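Long-range contact in ochratoxinase (Aspergillus niger, PDB 4C65), which hydrolyses the amide bond of the mycotoxin ochratoxin A, releasing L-phenylalanine, as a zinc-dependent carboxypeptidase of the amidohydrolase superfamily: residues R113-E121 and R197-V205. Sequence-based numbering, arbitrary orientation.
Sequences RDLAGYGCE and RRGAKVIKV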
loop_
_atom_site.group_PDB
_atom_site.type_symbol
_atom_site.label_atom_id
_atom_site.label_comp_id
_atom_site.label_asym_id
_atom_site.label_seq_id
_atom_site.Cartn_x
_atom_site.Cartn_y
_atom_site.Cartn_z
ATOM N N ARG A 113 -16.749 24.006 24.156
ATOM C CA ARG A 113 -15.437 23.713 23.601
ATOM C C ARG A 113 -15.218 22.208 23.594
ATOM O O ARG A 113 -15.048 21.585 24.652
ATOM C CB ARG A 113 -14.323 24.435 24.369
ATOM C CG ARG A 113 -12.982 24.414 23.632
ATOM C CD ARG A 113 -11.891 25.138 24.393
ATOM N NE ARG A 113 -11.622 24.516 25.689
ATOM C CZ ARG A 113 -10.524 24.695 26.417
ATOM N NH1 ARG A 113 -9.532 25.475 25.995
ATOM N NH2 ARG A 113 -10.400 24.075 27.583
ATOM N N ASP A 114 -15.276 21.640 22.388
ATOM C CA ASP A 114 -15.020 20.236 22.125
ATOM C C ASP A 114 -13.507 20.030 22.056
ATOM O O ASP A 114 -12.831 20.697 21.274
ATOM C CB ASP A 114 -15.657 19.857 20.785
ATOM C CG ASP A 114 -15.269 18.497 20.311
ATOM O OD1 ASP A 114 -15.112 17.578 21.138
ATOM O OD2 ASP A 114 -15.189 18.317 19.090
ATOM N N LEU A 115 -12.989 19.086 22.834
ATOM C CA LEU A 115 -11.545 18.853 22.898
ATOM C C LEU A 115 -11.100 17.483 22.388
ATOM O O LEU A 115 -9.907 17.154 22.395
ATOM C CB LEU A 115 -11.072 19.067 24.327
ATOM C CG LEU A 115 -11.163 20.507 24.818
ATOM C CD1 LEU A 115 -10.668 20.575 26.256
ATOM C CD2 LEU A 115 -10.341 21.441 23.927
ATOM N N ALA A 116 -12.032 16.682 21.893
ATOM C CA ALA A 116 -11.675 15.501 21.120
ATOM C C ALA A 116 -12.934 14.961 20.478
ATOM O O ALA A 116 -13.866 14.566 21.176
ATOM C CB ALA A 116 -11.059 14.441 22.014
ATOM N N GLY A 117 -12.998 14.924 19.168
ATOM C CA GLY A 117 -14.148 14.303 18.530
ATOM C C GLY A 117 -14.612 14.980 17.262
ATOM O O GLY A 117 -13.817 15.578 16.528
ATOM N N TYR A 118 -15.912 14.923 17.024
ATOM C CA TYR A 118 -16.480 15.298 15.744
ATOM C C TYR A 118 -17.199 16.639 15.797
ATOM O O TYR A 118 -18.153 16.864 15.056
ATOM C CB TYR A 118 -17.454 14.193 15.317
ATOM C CG TYR A 118 -16.830 12.843 15.128
ATOM C CD1 TYR A 118 -15.853 12.649 14.163
ATOM C CD2 TYR A 118 -17.177 11.770 15.933
ATOM C CE1 TYR A 118 -15.245 11.419 13.998
ATOM C CE2 TYR A 118 -16.612 10.526 15.752
ATOM C CZ TYR A 118 -15.652 10.346 14.778
ATOM O OH TYR A 118 -15.059 9.111 14.593
ATOM N N GLY A 119 -16.772 17.513 16.693
ATOM C CA GLY A 119 -17.400 18.817 16.850
ATOM C C GLY A 119 -17.431 19.621 15.581
ATOM O O GLY A 119 -18.391 20.320 15.301
ATOM N N CYS A 120 -16.336 19.588 14.836
ATOM C CA CYS A 120 -16.250 20.351 13.590
ATOM C C CYS A 120 -17.263 19.845 12.604
ATOM O O CYS A 120 -17.931 20.625 11.909
ATOM C CB CYS A 120 -14.886 20.184 12.958
ATOM S SG CYS A 120 -13.527 20.903 13.876
ATOM N N GLU A 121 -17.373 18.524 12.536
ATOM C CA GLU A 121 -18.264 17.880 11.566
ATOM C C GLU A 121 -19.749 18.051 11.959
ATOM O O GLU A 121 -20.610 18.257 11.099
ATOM C CB GLU A 121 -17.907 16.394 11.444
ATOM C CG GLU A 121 -16.576 16.116 10.743
ATOM C CD GLU A 121 -15.327 16.454 11.565
ATOM O OE1 GLU A 121 -15.338 16.311 12.813
ATOM O OE2 GLU A 121 -14.328 16.852 10.935
ATOM N N ARG A 197 -7.780 22.169 9.140
ATOM C CA ARG A 197 -8.452 21.753 7.901
ATOM C C ARG A 197 -9.940 21.461 8.093
ATOM O O ARG A 197 -10.743 21.851 7.247
ATOM C CB ARG A 197 -7.798 20.530 7.302
ATOM C CG ARG A 197 -8.198 20.241 5.867
ATOM C CD ARG A 197 -7.415 19.057 5.349
ATOM N NE ARG A 197 -7.599 18.915 3.928
ATOM C CZ ARG A 197 -8.684 18.444 3.338
ATOM N NH1 ARG A 197 -9.681 17.921 4.030
ATOM N NH2 ARG A 197 -8.733 18.458 2.038
ATOM N N ARG A 198 -10.287 20.808 9.214
ATOM C CA ARG A 198 -11.698 20.447 9.529
ATOM C C ARG A 198 -12.442 21.618 10.141
ATOM O O ARG A 198 -13.642 21.554 10.324
ATOM C CB ARG A 198 -11.851 19.095 10.341
ATOM C CG ARG A 198 -10.531 18.507 10.642
ATOM C CD ARG A 198 -10.540 17.221 11.362
ATOM N NE ARG A 198 -11.707 16.675 12.015
ATOM C CZ ARG A 198 -11.619 15.771 12.980
ATOM N NH1 ARG A 198 -10.432 15.339 13.407
ATOM N NH2 ARG A 198 -12.703 15.271 13.533
ATOM N N GLY A 199 -11.761 22.731 10.397
ATOM C CA GLY A 199 -12.399 23.904 10.995
ATOM C C GLY A 199 -12.153 24.076 12.482
ATOM O O GLY A 199 -12.861 24.835 13.148
ATOM N N ALA A 200 -11.152 23.392 13.013
ATOM C CA ALA A 200 -10.885 23.483 14.433
ATOM C C ALA A 200 -10.620 24.933 14.849
ATOM O O ALA A 200 -9.912 25.665 14.177
ATOM C CB ALA A 200 -9.721 22.599 14.811
ATOM N N LYS A 201 -11.253 25.336 15.941
ATOM C CA LYS A 201 -11.088 26.672 16.488
ATOM C C LYS A 201 -10.235 26.649 17.760
ATOM O O LYS A 201 -10.008 27.681 18.378
ATOM C CB LYS A 201 -12.450 27.296 16.739
ATOM C CG LYS A 201 -13.010 27.922 15.476
ATOM C CD LYS A 201 -14.463 28.292 15.637
ATOM C CE LYS A 201 -15.098 28.674 14.276
ATOM N NZ LYS A 201 -16.091 29.766 14.414
ATOM N N VAL A 202 -9.760 25.479 18.133
ATOM C CA VAL A 202 -8.775 25.362 19.167
ATOM C C VAL A 202 -7.906 24.154 18.839
ATOM O O VAL A 202 -8.300 23.310 18.029
ATOM C CB VAL A 202 -9.441 25.258 20.555
ATOM C CG1 VAL A 202 -10.205 23.953 20.724
ATOM C CG2 VAL A 202 -8.394 25.408 21.668
ATOM N N ILE A 203 -6.723 24.068 19.453
ATOM C CA ILE A 203 -5.912 22.848 19.358
ATOM C C ILE A 203 -5.747 22.216 20.729
ATOM O O ILE A 203 -5.466 22.898 21.714
ATOM C CB ILE A 203 -4.534 23.104 18.698
ATOM C CG1 ILE A 203 -4.700 23.633 17.279
ATOM C CG2 ILE A 203 -3.697 21.813 18.645
ATOM C CD1 ILE A 203 -5.390 22.676 16.322
ATOM N N LYS A 204 -5.904 20.900 20.789
ATOM C CA LYS A 204 -5.740 20.145 22.046
ATOM C C LYS A 204 -4.591 19.156 21.948
ATOM O O LYS A 204 -4.547 18.350 21.031
ATOM C CB LYS A 204 -7.050 19.411 22.379
ATOM C CG LYS A 204 -6.958 18.222 23.315
ATOM C CD LYS A 204 -7.055 18.563 24.780
ATOM C CE LYS A 204 -7.273 17.147 25.404
ATOM N NZ LYS A 204 -8.482 16.275 25.043
ATOM N N VAL A 205 -3.702 19.174 22.952
ATOM C CA VAL A 205 -2.611 18.186 23.065
ATOM C C VAL A 205 -2.706 17.398 24.365
ATOM O O VAL A 205 -3.257 17.884 25.354
ATOM C CB VAL A 205 -1.207 18.811 23.048
ATOM C CG1 VAL A 205 -0.986 19.514 21.744
ATOM C CG2 VAL A 205 -1.001 19.789 24.191
HETATM O O HOH W 1 -15.436 19.334 9.503
#
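R198 grips the carboxylate of E121 side-on in a two-bond salt bridge: NE reaches OE2 at 2.8 Å, on its syn side, while NH2 gives OE1 a nearly straight bond of 2.9 Å. Both acceptors lie close to the guanidinium plane, yet the two flat groups are turned about 41° apart, and NH2 meets OE1 from above the carboxylate plane. E121 bends at chi2 (73°) to bring its carboxylate to the arginine. A water donates to both E121 OE2 and R198 O, tying the acid to the end of helix 185-198 as well, and R198 NH1 is held by the carbonyl of G177. At the opposite end of the contact lies K204, the active-site lysine that binds both zinc ions. In one of its two modelled conformers its chain bends at chi2 and chi4 and NZ comes to L115 O at 3.1 Å, from above the carbonyl plane, a bond that remains tentative.

Between these ends the segments meet mainly by van der Waals packing. V202 CG1 touches both R113 CG and L115 CD2, at 4.0 and 4.1 Å, and the same leucine methyl lies over one face, toward the rim, of the R113 guanidinium group, which is held by the carbonyl of C68 and salt-bridged to E264. C120 CB lies 3.2 Å from R198 O and its SG packs on A200 CB, beside the Schellman turn at G199 that ends the helix. D114 shapes the facing loop through an Asx turn to A116 N; its carboxylate also bonds S138.

The contact thus joins two strand ends of the twisted TIM barrel, 109-114 and 203-206, beside the zinc site, and sets the start of helix 119-127 against the C-terminal end of helix 185-198.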